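Local coordinates for protein putative cytosine/guanine deaminase (Unidentified, PDB 2PAJ) that deaminates isoxanthopterin, and probably related 2-amino-4-hydroxypteridines, by hydrolysis to the corresponding 2,4-dihydroxypteridines with release of ammonium, and binds zinc, at residues Val165-Gly169 and Asp196-Leu200; Ser208-Arg214 and Met398-Val403; Ala235-Arg239 and Asp275-Val281. Residues are numbered along the deposited sequence.

Contact 1. Residues Val165-Gly169 and Asp196-Leu200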
ATOM      1  N   VAL A 165      -6.659  -3.194   2.130  1.00 49.43           N
ATOM      2  CA  VAL A 165      -7.252  -3.292   0.808  1.00 49.05           C
ATOM      3  C   VAL A 165      -6.828  -4.628   0.209  1.00 49.61           C
ATOM      4  O   VAL A 165      -5.657  -4.831  -0.109  1.00 49.13           O
ATOM      5  CB  VAL A 165      -6.769  -2.144  -0.113  1.00 49.20           C
ATOM      6  CG1 VAL A 165      -7.344  -2.302  -1.502  1.00 48.97           C
ATOM      7  CG2 VAL A 165      -7.168  -0.812   0.466  1.00 47.77           C
ATOM      8  N   LEU A 166      -7.777  -5.544   0.062  1.00 49.59           N
ATOM      9  CA  LEU A 166      -7.472  -6.853  -0.499  1.00 48.70           C
ATOM     10  C   LEU A 166      -7.485  -6.859  -2.022  1.00 48.62           C
ATOM     11  O   LEU A 166      -8.488  -6.524  -2.648  1.00 48.52           O
ATOM     12  CB  LEU A 166      -8.463  -7.894   0.020  1.00 47.54           C
ATOM     13  CG  LEU A 166      -8.286  -9.312  -0.534  1.00 47.74           C
ATOM     14  CD1 LEU A 166      -6.880  -9.817  -0.243  1.00 47.20           C
ATOM     15  CD2 LEU A 166      -9.333 -10.229   0.067  1.00 47.39           C
ATOM     16  N   LEU A 167      -6.358  -7.242  -2.608  1.00 48.59           N
ATOM     17  CA  LEU A 167      -6.223  -7.314  -4.057  1.00 50.14           C
ATOM     18  C   LEU A 167      -6.223  -8.810  -4.405  1.00 50.94           C
ATOM     19  O   LEU A 167      -5.178  -9.413  -4.632  1.00 50.76           O
ATOM     20  CB  LEU A 167      -4.909  -6.660  -4.503  1.00 50.71           C
ATOM     21  CG  LEU A 167      -4.537  -5.287  -3.933  1.00 48.54           C
ATOM     22  CD1 LEU A 167      -3.229  -4.827  -4.551  1.00 46.82           C
ATOM     23  CD2 LEU A 167      -5.638  -4.298  -4.216  1.00 47.79           C
ATOM     24  N   ARG A 168      -7.419  -9.391  -4.434  1.00 51.38           N
ATOM     25  CA  ARG A 168      -7.623 -10.810  -4.701  1.00 50.74           C
ATOM     26  C   ARG A 168      -7.030 -11.229  -6.036  1.00 49.53           C
ATOM     27  O   ARG A 168      -7.600 -10.961  -7.089  1.00 47.39           O
ATOM     28  CB  ARG A 168      -9.128 -11.112  -4.657  1.00 51.03           C
ATOM     29  CG  ARG A 168      -9.516 -12.499  -4.149  1.00 50.86           C
ATOM     30  CD  ARG A 168      -9.123 -13.608  -5.115  1.00 52.23           C
ATOM     31  NE  ARG A 168      -9.663 -14.904  -4.708  1.00 55.36           N
ATOM     32  CZ  ARG A 168      -9.448 -16.044  -5.357  1.00 55.89           C
ATOM     33  NH1 ARG A 168      -8.703 -16.054  -6.451  1.00 55.26           N
ATOM     34  NH2 ARG A 168      -9.966 -17.175  -4.903  1.00 55.31           N
ATOM     35  N   GLY A 169      -5.882 -11.896  -5.978  1.00 50.25           N
ATOM     36  CA  GLY A 169      -5.216 -12.333  -7.190  1.00 52.12           C
ATOM     37  C   GLY A 169      -5.437 -13.790  -7.528  1.00 53.02           C
ATOM     38  O   GLY A 169      -6.149 -14.499  -6.823  1.00 54.87           O
ATOM     39  N   ASP A 196     -15.781 -16.520  -5.350  1.00 56.46           N
ATOM     40  CA  ASP A 196     -15.080 -16.063  -4.165  1.00 56.76           C
ATOM     41  C   ASP A 196     -15.144 -14.566  -3.989  1.00 56.82           C
ATOM     42  O   ASP A 196     -15.340 -14.065  -2.880  1.00 56.59           O
ATOM     43  CB  ASP A 196     -13.624 -16.496  -4.218  1.00 56.87           C
ATOM     44  CG  ASP A 196     -12.972 -16.471  -2.858  1.00 58.46           C
ATOM     45  OD1 ASP A 196     -11.726 -16.576  -2.795  1.00 58.58           O
ATOM     46  OD2 ASP A 196     -13.713 -16.354  -1.853  1.00 58.10           O
ATOM     47  N   ILE A 197     -14.984 -13.849  -5.088  1.00 57.44           N
ATOM     48  CA  ILE A 197     -15.017 -12.407  -5.031  1.00 59.20           C
ATOM     49  C   ILE A 197     -16.380 -11.861  -4.628  1.00 59.96           C
ATOM     50  O   ILE A 197     -16.472 -10.872  -3.894  1.00 60.91           O
ATOM     51  CB  ILE A 197     -14.545 -11.821  -6.363  1.00 60.04           C
ATOM     52  CG1 ILE A 197     -13.014 -11.865  -6.399  1.00 60.74           C
ATOM     53  CG2 ILE A 197     -15.053 -10.405  -6.537  1.00 60.42           C
ATOM     54  CD1 ILE A 197     -12.405 -11.136  -7.557  1.00 64.01           C
ATOM     55  N   GLU A 198     -17.440 -12.517  -5.081  1.00 60.29           N
ATOM     56  CA  GLU A 198     -18.788 -12.087  -4.725  1.00 59.89           C
ATOM     57  C   GLU A 198     -18.945 -12.293  -3.212  1.00 58.41           C
ATOM     58  O   GLU A 198     -19.477 -11.446  -2.489  1.00 55.69           O
ATOM     59  CB  GLU A 198     -19.798 -12.907  -5.523  1.00 61.41           C
ATOM     60  CG  GLU A 198     -19.548 -12.796  -7.026  1.00 65.98           C
ATOM     61  CD  GLU A 198     -20.717 -13.272  -7.882  1.00 69.54           C
ATOM     62  OE1 GLU A 198     -21.027 -14.492  -7.862  1.00 72.50           O
ATOM     63  OE2 GLU A 198     -21.323 -12.422  -8.578  1.00 68.81           O
ATOM     64  N   ARG A 199     -18.429 -13.422  -2.744  1.00 57.04           N
ATOM     65  CA  ARG A 199     -18.470 -13.746  -1.334  1.00 57.12           C
ATOM     66  C   ARG A 199     -17.735 -12.640  -0.570  1.00 57.38           C
ATOM     67  O   ARG A 199     -18.289 -12.040   0.351  1.00 57.50           O
ATOM     68  CB  ARG A 199     -17.806 -15.104  -1.110  1.00 56.68           C
ATOM     69  CG  ARG A 199     -17.592 -15.450   0.333  1.00 57.11           C
ATOM     70  CD  ARG A 199     -16.378 -16.364   0.475  1.00 60.96           C
ATOM     71  NE  ARG A 199     -15.654 -16.127   1.727  1.00 62.38           N
ATOM     72  CZ  ARG A 199     -14.337 -15.941   1.797  1.00 63.13           C
ATOM     73  NH1 ARG A 199     -13.601 -15.972   0.692  1.00 62.86           N
ATOM     74  NH2 ARG A 199     -13.754 -15.705   2.969  1.00 63.20           N
ATOM     75  N   LEU A 200     -16.494 -12.371  -0.973  1.00 57.09           N
ATOM     76  CA  LEU A 200     -15.663 -11.330  -0.351  1.00 56.21           C
ATOM     77  C   LEU A 200     -16.243  -9.918  -0.488  1.00 56.20           C
ATOM     78  O   LEU A 200     -16.166  -9.104   0.433  1.00 55.76           O
ATOM     79  CB  LEU A 200     -14.264 -11.345  -0.964  1.00 55.13           C
ATOM     80  CG  LEU A 200     -13.454 -12.615  -0.713  1.00 55.84           C
ATOM     81  CD1 LEU A 200     -12.172 -12.576  -1.540  1.00 53.05           C
ATOM     82  CD2 LEU A 200     -13.162 -12.741   0.787  1.00 53.87           C
TER
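A beta-alpha-beta crossover of the TIM barrel supplies both partners: strand 163-168 enters the crossover, and helix 190-203 packs on its outer side before the chain returns as strand 213-217. The helix segment runs nearly antiparallel to the strand segment, at 169° and 10.8 Å between axes, so side chains must bridge the gap. L166 and R168 turn toward the helix, whereas V165 and L167 use the other face of the strand. L166, with chi1 t and chi2 p, brings CD2 to 4.0 Å from CD1 of L200, a leucine pair suited to the greasy strand-helix interface. F154 and L153 of helix 149-159 also cover L166. The methylenes of R168 lie on the apolar patch, with CG 3.7 Å from L200 CD1 and 4.2 Å from I197 CG1; the CA-to-CB bond of I197 points sideways, but its side chain ends nearer the strand. In R168, chi1 of -147° and chi2 m bend the chain beyond CB, then chi3 and chi4 near 180° carry the guanidinium along the helix toward its N-terminal end, to D196. This buried charge needs compensation: E188 provides a second carboxylate, and the rings of Y141 and Y193 make cation-pi contacts. D196 splits its carboxylate between two arginines, forming a salt-bridge network. OD1 of D196 accepts from R168 NH2 at 2.8 Å and from R168 NE at 3.3 Å, while OD2 of D196 takes R199 NH1 at 2.6 Å.

Contact 2. Residues Ser208-Arg214 and Met398-Val403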
ATOM      1  N   SER A 208     -17.607   3.304   1.263  1.00 48.44           N
ATOM      2  CA  SER A 208     -17.352   4.696   1.639  1.00 48.35           C
ATOM      3  C   SER A 208     -15.934   5.080   1.267  1.00 48.84           C
ATOM      4  O   SER A 208     -15.059   4.222   1.132  1.00 48.80           O
ATOM      5  CB  SER A 208     -17.570   4.935   3.137  1.00 48.05           C
ATOM      6  OG  SER A 208     -16.507   4.436   3.915  1.00 49.35           O
ATOM      7  N   PRO A 209     -15.687   6.382   1.079  1.00 49.23           N
ATOM      8  CA  PRO A 209     -14.332   6.808   0.719  1.00 51.12           C
ATOM      9  C   PRO A 209     -13.364   6.818   1.912  1.00 52.21           C
ATOM     10  O   PRO A 209     -12.280   7.385   1.847  1.00 52.83           O
ATOM     11  CB  PRO A 209     -14.563   8.184   0.100  1.00 49.86           C
ATOM     12  CG  PRO A 209     -15.734   8.689   0.874  1.00 48.76           C
ATOM     13  CD  PRO A 209     -16.640   7.500   0.997  1.00 47.34           C
ATOM     14  N   ARG A 210     -13.773   6.188   3.005  1.00 52.64           N
ATOM     15  CA  ARG A 210     -12.934   6.089   4.187  1.00 53.65           C
ATOM     16  C   ARG A 210     -13.205   4.741   4.841  1.00 53.21           C
ATOM     17  O   ARG A 210     -13.257   4.601   6.064  1.00 54.79           O
ATOM     18  CB  ARG A 210     -13.202   7.252   5.154  1.00 55.13           C
ATOM     19  CG  ARG A 210     -14.642   7.441   5.569  1.00 56.16           C
ATOM     20  CD  ARG A 210     -14.879   8.901   5.866  1.00 57.90           C
ATOM     21  NE  ARG A 210     -14.133   9.370   7.028  1.00 60.64           N
ATOM     22  CZ  ARG A 210     -13.729  10.630   7.200  1.00 61.82           C
ATOM     23  NH1 ARG A 210     -13.983  11.553   6.274  1.00 57.15           N
ATOM     24  NH2 ARG A 210     -13.102  10.978   8.322  1.00 60.81           N
ATOM     25  N   ALA A 211     -13.378   3.743   3.987  1.00 50.88           N
ATOM     26  CA  ALA A 211     -13.630   2.387   4.423  1.00 49.02           C
ATOM     27  C   ALA A 211     -12.375   1.812   5.097  1.00 47.92           C
ATOM     28  O   ALA A 211     -11.258   2.145   4.723  1.00 48.34           O
ATOM     29  CB  ALA A 211     -14.030   1.539   3.219  1.00 47.72           C
ATOM     30  N   MET A 212     -12.566   0.967   6.104  1.00 46.47           N
ATOM     31  CA  MET A 212     -11.449   0.334   6.788  1.00 45.65           C
ATOM     32  C   MET A 212     -11.171  -1.007   6.130  1.00 46.12           C
ATOM     33  O   MET A 212     -10.199  -1.687   6.462  1.00 45.67           O
ATOM     34  CB  MET A 212     -11.758   0.137   8.272  1.00 44.10           C
ATOM     35  CG  MET A 212     -11.775   1.423   9.079  1.00 47.14           C
ATOM     36  SD  MET A 212     -10.244   2.384   8.974  1.00 49.94           S
ATOM     37  CE  MET A 212      -9.121   1.345   9.901  1.00 50.25           C
ATOM     38  N   ARG A 213     -12.043  -1.377   5.195  1.00 46.57           N
ATOM     39  CA  ARG A 213     -11.920  -2.623   4.450  1.00 46.47           C
ATOM     40  C   ARG A 213     -12.350  -2.463   3.005  1.00 44.88           C
ATOM     41  O   ARG A 213     -13.348  -1.821   2.711  1.00 44.30           O
ATOM     42  CB  ARG A 213     -12.731  -3.724   5.115  1.00 48.76           C
ATOM     43  CG  ARG A 213     -11.999  -4.337   6.255  1.00 51.97           C
ATOM     44  CD  ARG A 213     -12.878  -5.202   7.097  1.00 57.93           C
ATOM     45  NE  ARG A 213     -12.064  -5.896   8.086  1.00 62.85           N
ATOM     46  CZ  ARG A 213     -12.523  -6.806   8.934  1.00 65.28           C
ATOM     47  NH1 ARG A 213     -13.812  -7.130   8.923  1.00 66.78           N
ATOM     48  NH2 ARG A 213     -11.682  -7.417   9.763  1.00 64.68           N
ATOM     49  N   ARG A 214     -11.576  -3.059   2.110  1.00 44.86           N
ATOM     50  CA  ARG A 214     -11.843  -2.988   0.687  1.00 44.35           C
ATOM     51  C   ARG A 214     -11.438  -4.257  -0.024  1.00 45.08           C
ATOM     52  O   ARG A 214     -10.584  -5.007   0.451  1.00 46.34           O
ATOM     53  CB  ARG A 214     -11.087  -1.823   0.072  1.00 43.73           C
ATOM     54  CG  ARG A 214     -11.711  -0.507   0.357  1.00 42.92           C
ATOM     55  CD  ARG A 214     -11.956   0.216  -0.930  1.00 42.90           C
ATOM     56  NE  ARG A 214     -13.141   1.048  -0.832  1.00 44.88           N
ATOM     57  CZ  ARG A 214     -13.513   1.912  -1.760  1.00 47.62           C
ATOM     58  NH1 ARG A 214     -12.782   2.055  -2.857  1.00 48.12           N
ATOM     59  NH2 ARG A 214     -14.609   2.636  -1.589  1.00 50.56           N
ATOM     60  N   MET A 398      -6.971   4.053  -5.346  1.00 49.05           N
ATOM     61  CA  MET A 398      -7.713   2.949  -4.769  1.00 48.27           C
ATOM     62  C   MET A 398      -9.161   3.352  -4.433  1.00 48.85           C
ATOM     63  O   MET A 398      -9.950   2.545  -3.936  1.00 49.60           O
ATOM     64  CB  MET A 398      -6.979   2.407  -3.533  1.00 44.47           C
ATOM     65  CG  MET A 398      -5.556   1.937  -3.827  1.00 42.30           C
ATOM     66  SD  MET A 398      -4.970   0.517  -2.878  1.00 39.24           S
ATOM     67  CE  MET A 398      -4.689   1.246  -1.325  1.00 38.52           C
ATOM     68  N   GLY A 399      -9.512   4.601  -4.709  1.00 49.11           N
ATOM     69  CA  GLY A 399     -10.873   5.040  -4.456  1.00 50.77           C
ATOM     70  C   GLY A 399     -11.212   5.500  -3.051  1.00 51.20           C
ATOM     71  O   GLY A 399     -12.375   5.792  -2.754  1.00 51.15           O
ATOM     72  N   LEU A 400     -10.208   5.555  -2.184  1.00 50.41           N
ATOM     73  CA  LEU A 400     -10.404   6.025  -0.819  1.00 51.35           C
ATOM     74  C   LEU A 400     -10.164   7.539  -0.785  1.00 52.01           C
ATOM     75  O   LEU A 400      -9.170   8.009  -0.233  1.00 52.88           O
ATOM     76  CB  LEU A 400      -9.435   5.310   0.113  1.00 52.48           C
ATOM     77  CG  LEU A 400      -9.717   3.825   0.346  1.00 53.01           C
ATOM     78  CD1 LEU A 400      -8.629   3.253   1.232  1.00 52.87           C
ATOM     79  CD2 LEU A 400     -11.088   3.646   0.991  1.00 51.34           C
ATOM     80  N   ASP A 401     -11.109   8.279  -1.362  1.00 50.49           N
ATOM     81  CA  ASP A 401     -11.041   9.724  -1.495  1.00 50.65           C
ATOM     82  C   ASP A 401     -11.106  10.617  -0.260  1.00 51.61           C
ATOM     83  O   ASP A 401     -10.837  11.812  -0.355  1.00 50.85           O
ATOM     84  CB  ASP A 401     -12.091  10.169  -2.509  1.00 51.49           C
ATOM     85  CG  ASP A 401     -11.956   9.433  -3.824  1.00 53.19           C
ATOM     86  OD1 ASP A 401     -10.806   9.129  -4.198  1.00 53.45           O
ATOM     87  OD2 ASP A 401     -12.980   9.160  -4.486  1.00 53.77           O
ATOM     88  N   GLU A 402     -11.468  10.074   0.890  1.00 51.91           N
ATOM     89  CA  GLU A 402     -11.493  10.904   2.084  1.00 53.51           C
ATOM     90  C   GLU A 402     -10.322  10.491   2.961  1.00 54.29           C
ATOM     91  O   GLU A 402     -10.343  10.660   4.184  1.00 54.54           O
ATOM     92  CB  GLU A 402     -12.820  10.751   2.827  1.00 56.04           C
ATOM     93  CG  GLU A 402     -13.989  11.475   2.142  1.00 60.09           C
ATOM     94  CD  GLU A 402     -15.253  11.502   2.995  1.00 63.06           C
ATOM     95  OE1 GLU A 402     -15.643  10.433   3.519  1.00 63.51           O
ATOM     96  OE2 GLU A 402     -15.861  12.587   3.145  1.00 65.56           O
ATOM     97  N   VAL A 403      -9.296   9.953   2.295  1.00 55.07           N
ATOM     98  CA  VAL A 403      -8.049   9.478   2.911  1.00 54.38           C
ATOM     99  C   VAL A 403      -6.829  10.005   2.118  1.00 54.02           C
ATOM    100  O   VAL A 403      -6.938  10.303   0.931  1.00 53.87           O
ATOM    101  CB  VAL A 403      -8.000   7.922   2.917  1.00 53.31           C
ATOM    102  CG1 VAL A 403      -6.812   7.435   3.716  1.00 51.26           C
ATOM    103  CG2 VAL A 403      -9.286   7.361   3.479  1.00 53.73           C
TER
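The firmest polar link is a backbone one: E402 N donates to P209 O at 3.0 Å and 156°. P209 has no N-H to offer, but its carbonyl is exposed to the type I turn L400-V403, which presents the amide of E402. The E402 side chain turns back the same way, and its OE1 forms a weak salt bridge with R210 NH1 at 3.4 Å; the stronger partner of R210 is D44. Further along, R214 lays its guanidinium against L400, whose CD2 sits over one face and 3.8 Å from NE of R214, a favourable place for an aliphatic group beside a flat cation. G399, just after helix 383-398, has a positive phi of 84°, and a CB there would collide with R214 NH1, so glycine fits twice over. Packing completes the contact: L400 CD2 lies 4.2 Å from A211 CB, V403 CG2 lies 3.4 Å from P209 O, while L400 and V403 also touch T133 of strand 131-136. Such an arrangement belongs to the TIM-barrel face formed by the N-terminal ends of the strands, opposite the active-site face, where the loop leading into strand 213-217 meets the chain leaving helix 383-398.

Contact 3. Residues Ala235-Arg239 and Asp275-Val281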
ATOM      1  N   ALA A 235     -13.706  -8.258 -15.811  1.00 56.32           N
ATOM      2  CA  ALA A 235     -13.848  -6.817 -15.622  1.00 54.59           C
ATOM      3  C   ALA A 235     -15.304  -6.476 -15.294  1.00 54.49           C
ATOM      4  O   ALA A 235     -15.581  -5.661 -14.416  1.00 54.72           O
ATOM      5  CB  ALA A 235     -13.412  -6.086 -16.885  1.00 53.48           C
ATOM      6  N   ALA A 236     -16.220  -7.120 -16.010  1.00 53.50           N
ATOM      7  CA  ALA A 236     -17.649  -6.916 -15.838  1.00 51.54           C
ATOM      8  C   ALA A 236     -18.145  -7.231 -14.434  1.00 51.59           C
ATOM      9  O   ALA A 236     -19.028  -6.549 -13.913  1.00 51.63           O
ATOM     10  CB  ALA A 236     -18.405  -7.756 -16.842  1.00 47.27           C
ATOM     11  N   VAL A 237     -17.598  -8.275 -13.827  1.00 51.08           N
ATOM     12  CA  VAL A 237     -18.022  -8.658 -12.488  1.00 51.53           C
ATOM     13  C   VAL A 237     -17.592  -7.602 -11.480  1.00 53.64           C
ATOM     14  O   VAL A 237     -18.379  -7.180 -10.626  1.00 53.67           O
ATOM     15  CB  VAL A 237     -17.421 -10.005 -12.088  1.00 51.57           C
ATOM     16  CG1 VAL A 237     -17.911 -10.410 -10.714  1.00 49.72           C
ATOM     17  CG2 VAL A 237     -17.793 -11.049 -13.118  1.00 52.93           C
ATOM     18  N   ALA A 238     -16.331  -7.185 -11.588  1.00 54.03           N
ATOM     19  CA  ALA A 238     -15.767  -6.169 -10.713  1.00 52.58           C
ATOM     20  C   ALA A 238     -16.624  -4.923 -10.797  1.00 52.17           C
ATOM     21  O   ALA A 238     -17.084  -4.400  -9.787  1.00 53.32           O
ATOM     22  CB  ALA A 238     -14.343  -5.851 -11.138  1.00 54.12           C
ATOM     23  N   ARG A 239     -16.842  -4.449 -12.016  1.00 50.78           N
ATOM     24  CA  ARG A 239     -17.641  -3.254 -12.219  1.00 51.22           C
ATOM     25  C   ARG A 239     -19.075  -3.431 -11.757  1.00 51.93           C
ATOM     26  O   ARG A 239     -19.683  -2.500 -11.232  1.00 52.43           O
ATOM     27  CB  ARG A 239     -17.589  -2.843 -13.683  1.00 48.38           C
ATOM     28  CG  ARG A 239     -16.191  -2.430 -14.108  1.00 46.97           C
ATOM     29  CD  ARG A 239     -16.244  -1.409 -15.214  1.00 45.59           C
ATOM     30  NE  ARG A 239     -14.925  -0.872 -15.500  1.00 46.20           N
ATOM     31  CZ  ARG A 239     -14.045  -1.426 -16.318  1.00 45.30           C
ATOM     32  NH1 ARG A 239     -14.338  -2.544 -16.946  1.00 49.08           N
ATOM     33  NH2 ARG A 239     -12.865  -0.859 -16.503  1.00 48.20           N
ATOM     34  N   ASP A 275     -11.581  -4.326 -21.940  1.00 53.04           N
ATOM     35  CA  ASP A 275     -12.182  -3.688 -20.772  1.00 54.76           C
ATOM     36  C   ASP A 275     -11.288  -3.603 -19.532  1.00 54.11           C
ATOM     37  O   ASP A 275     -11.778  -3.707 -18.403  1.00 53.21           O
ATOM     38  CB  ASP A 275     -13.486  -4.408 -20.398  1.00 57.33           C
ATOM     39  CG  ASP A 275     -14.518  -4.396 -21.527  1.00 59.71           C
ATOM     40  OD1 ASP A 275     -14.866  -3.298 -22.027  1.00 62.52           O
ATOM     41  OD2 ASP A 275     -14.985  -5.491 -21.913  1.00 61.44           O
ATOM     42  N   TRP A 276      -9.988  -3.392 -19.735  1.00 52.79           N
ATOM     43  CA  TRP A 276      -9.063  -3.316 -18.614  1.00 51.40           C
ATOM     44  C   TRP A 276      -8.298  -2.009 -18.447  1.00 51.04           C
ATOM     45  O   TRP A 276      -7.117  -2.004 -18.097  1.00 51.60           O
ATOM     46  CB  TRP A 276      -8.083  -4.498 -18.637  1.00 50.03           C
ATOM     47  CG  TRP A 276      -8.526  -5.577 -17.736  1.00 50.82           C
ATOM     48  CD1 TRP A 276      -9.500  -6.512 -17.984  1.00 51.85           C
ATOM     49  CD2 TRP A 276      -8.139  -5.757 -16.366  1.00 52.21           C
ATOM     50  NE1 TRP A 276      -9.750  -7.255 -16.852  1.00 52.34           N
ATOM     51  CE2 TRP A 276      -8.935  -6.818 -15.843  1.00 52.89           C
ATOM     52  CE3 TRP A 276      -7.207  -5.127 -15.525  1.00 50.33           C
ATOM     53  CZ2 TRP A 276      -8.822  -7.259 -14.511  1.00 53.19           C
ATOM     54  CZ3 TRP A 276      -7.095  -5.565 -14.209  1.00 50.62           C
ATOM     55  CH2 TRP A 276      -7.900  -6.624 -13.713  1.00 51.80           C
ATOM     56  N   LEU A 277      -8.981  -0.900 -18.696  1.00 49.33           N
ATOM     57  CA  LEU A 277      -8.406   0.424 -18.507  1.00 48.57           C
ATOM     58  C   LEU A 277      -9.511   1.263 -17.882  1.00 47.95           C
ATOM     59  O   LEU A 277     -10.650   0.819 -17.778  1.00 47.66           O
ATOM     60  CB  LEU A 277      -7.966   1.062 -19.831  1.00 49.43           C
ATOM     61  CG  LEU A 277      -6.813   0.489 -20.666  1.00 49.11           C
ATOM     62  CD1 LEU A 277      -6.435   1.499 -21.740  1.00 47.94           C
ATOM     63  CD2 LEU A 277      -5.614   0.179 -19.795  1.00 48.69           C
ATOM     64  N   GLY A 278      -9.174   2.479 -17.476  1.00 48.80           N
ATOM     65  CA  GLY A 278     -10.153   3.351 -16.855  1.00 47.53           C
ATOM     66  C   GLY A 278      -9.683   3.732 -15.476  1.00 46.52           C
ATOM     67  O   GLY A 278      -8.851   3.048 -14.904  1.00 45.71           O
ATOM     68  N   SER A 279     -10.209   4.827 -14.945  1.00 47.91           N
ATOM     69  CA  SER A 279      -9.819   5.300 -13.619  1.00 49.97           C
ATOM     70  C   SER A 279     -10.181   4.250 -12.588  1.00 51.09           C
ATOM     71  O   SER A 279      -9.884   4.379 -11.404  1.00 52.60           O
ATOM     72  CB  SER A 279     -10.536   6.609 -13.312  1.00 50.53           C
ATOM     73  OG  SER A 279     -11.891   6.529 -13.712  1.00 50.31           O
ATOM     74  N   ASP A 280     -10.832   3.212 -13.095  1.00 52.12           N
ATOM     75  CA  ASP A 280     -11.321   2.045 -12.372  1.00 52.30           C
ATOM     76  C   ASP A 280     -10.155   1.117 -12.009  1.00 52.57           C
ATOM     77  O   ASP A 280     -10.133   0.496 -10.949  1.00 52.84           O
ATOM     78  CB  ASP A 280     -12.252   1.291 -13.331  1.00 54.26           C
ATOM     79  CG  ASP A 280     -13.574   0.931 -12.719  1.00 57.10           C
ATOM     80  OD1 ASP A 280     -13.595   0.180 -11.728  1.00 60.75           O
ATOM     81  OD2 ASP A 280     -14.607   1.395 -13.238  1.00 59.94           O
ATOM     82  N   VAL A 281      -9.200   1.041 -12.935  1.00 50.37           N
ATOM     83  CA  VAL A 281      -8.029   0.169 -12.862  1.00 49.52           C
ATOM     84  C   VAL A 281      -6.675   0.853 -12.591  1.00 48.42           C
ATOM     85  O   VAL A 281      -6.514   2.041 -12.828  1.00 47.60           O
ATOM     86  CB  VAL A 281      -7.896  -0.584 -14.209  1.00 49.17           C
ATOM     87  CG1 VAL A 281      -7.040  -1.826 -14.055  1.00 48.34           C
ATOM     88  CG2 VAL A 281      -9.268  -0.899 -14.753  1.00 47.56           C
TER
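Residues 235-239 form a turn of helix 228-240, with R239 N hydrogen-bonded to A235 O at 3.0 Å, while 275-281 is an irregular connection into strand 281-284. D275, at phi 56° and psi 36°, is the C-prime residue of the Schellman motif that ends helix 267-273; its reversal brings the chain past A235, with 6.3 Å between their CA atoms. A type I turn from G278 to V281 then brings D280 near R239. At phi 121° and psi 159° a CB on G278 would be jammed against L277 O, so glycine fits. A235 suits the tight end, since its CB is only 3.3 Å from D275 O and 3.8 Å from W276 NE1, which is hydrogen-bonded to M231 O on the same helix. From the next turn of the helix R239 extends into the loop, donating from NH1 to D275 O at 3.2 Å and weakly from NE to D280 OD2 at 3.2 Å in a salt bridge. One arginine's polar bonds, together with close packing of A235 on D275 and W276, thus join the helix to the connection into strand 281-284, the neighbour of strand 244-248 that follows the helix.

Contacts 1 and 2 share a seam of the barrel: strands 163-168 and 213-217 are parallel neighbours, L166 N lies 2.9 Å from R214 O in a probable hydrogen bond, and V165 CG2 packs 3.7 Å from M398 CE. Contact 3 touches neither, its nearest atoms being about 5 Å from contact 1 and 7 Å from contact 2, but its helix 228-240 follows strand 213-217 in the chain. None of the three supplies a ligand to the zinc, which is held by H76, H78, H248, H285 and D336; the side chains of L166, M398 and W276 lie about 14, 13 and 13 Å from the metal. The M398 side chain is about 8 Å from that of H76.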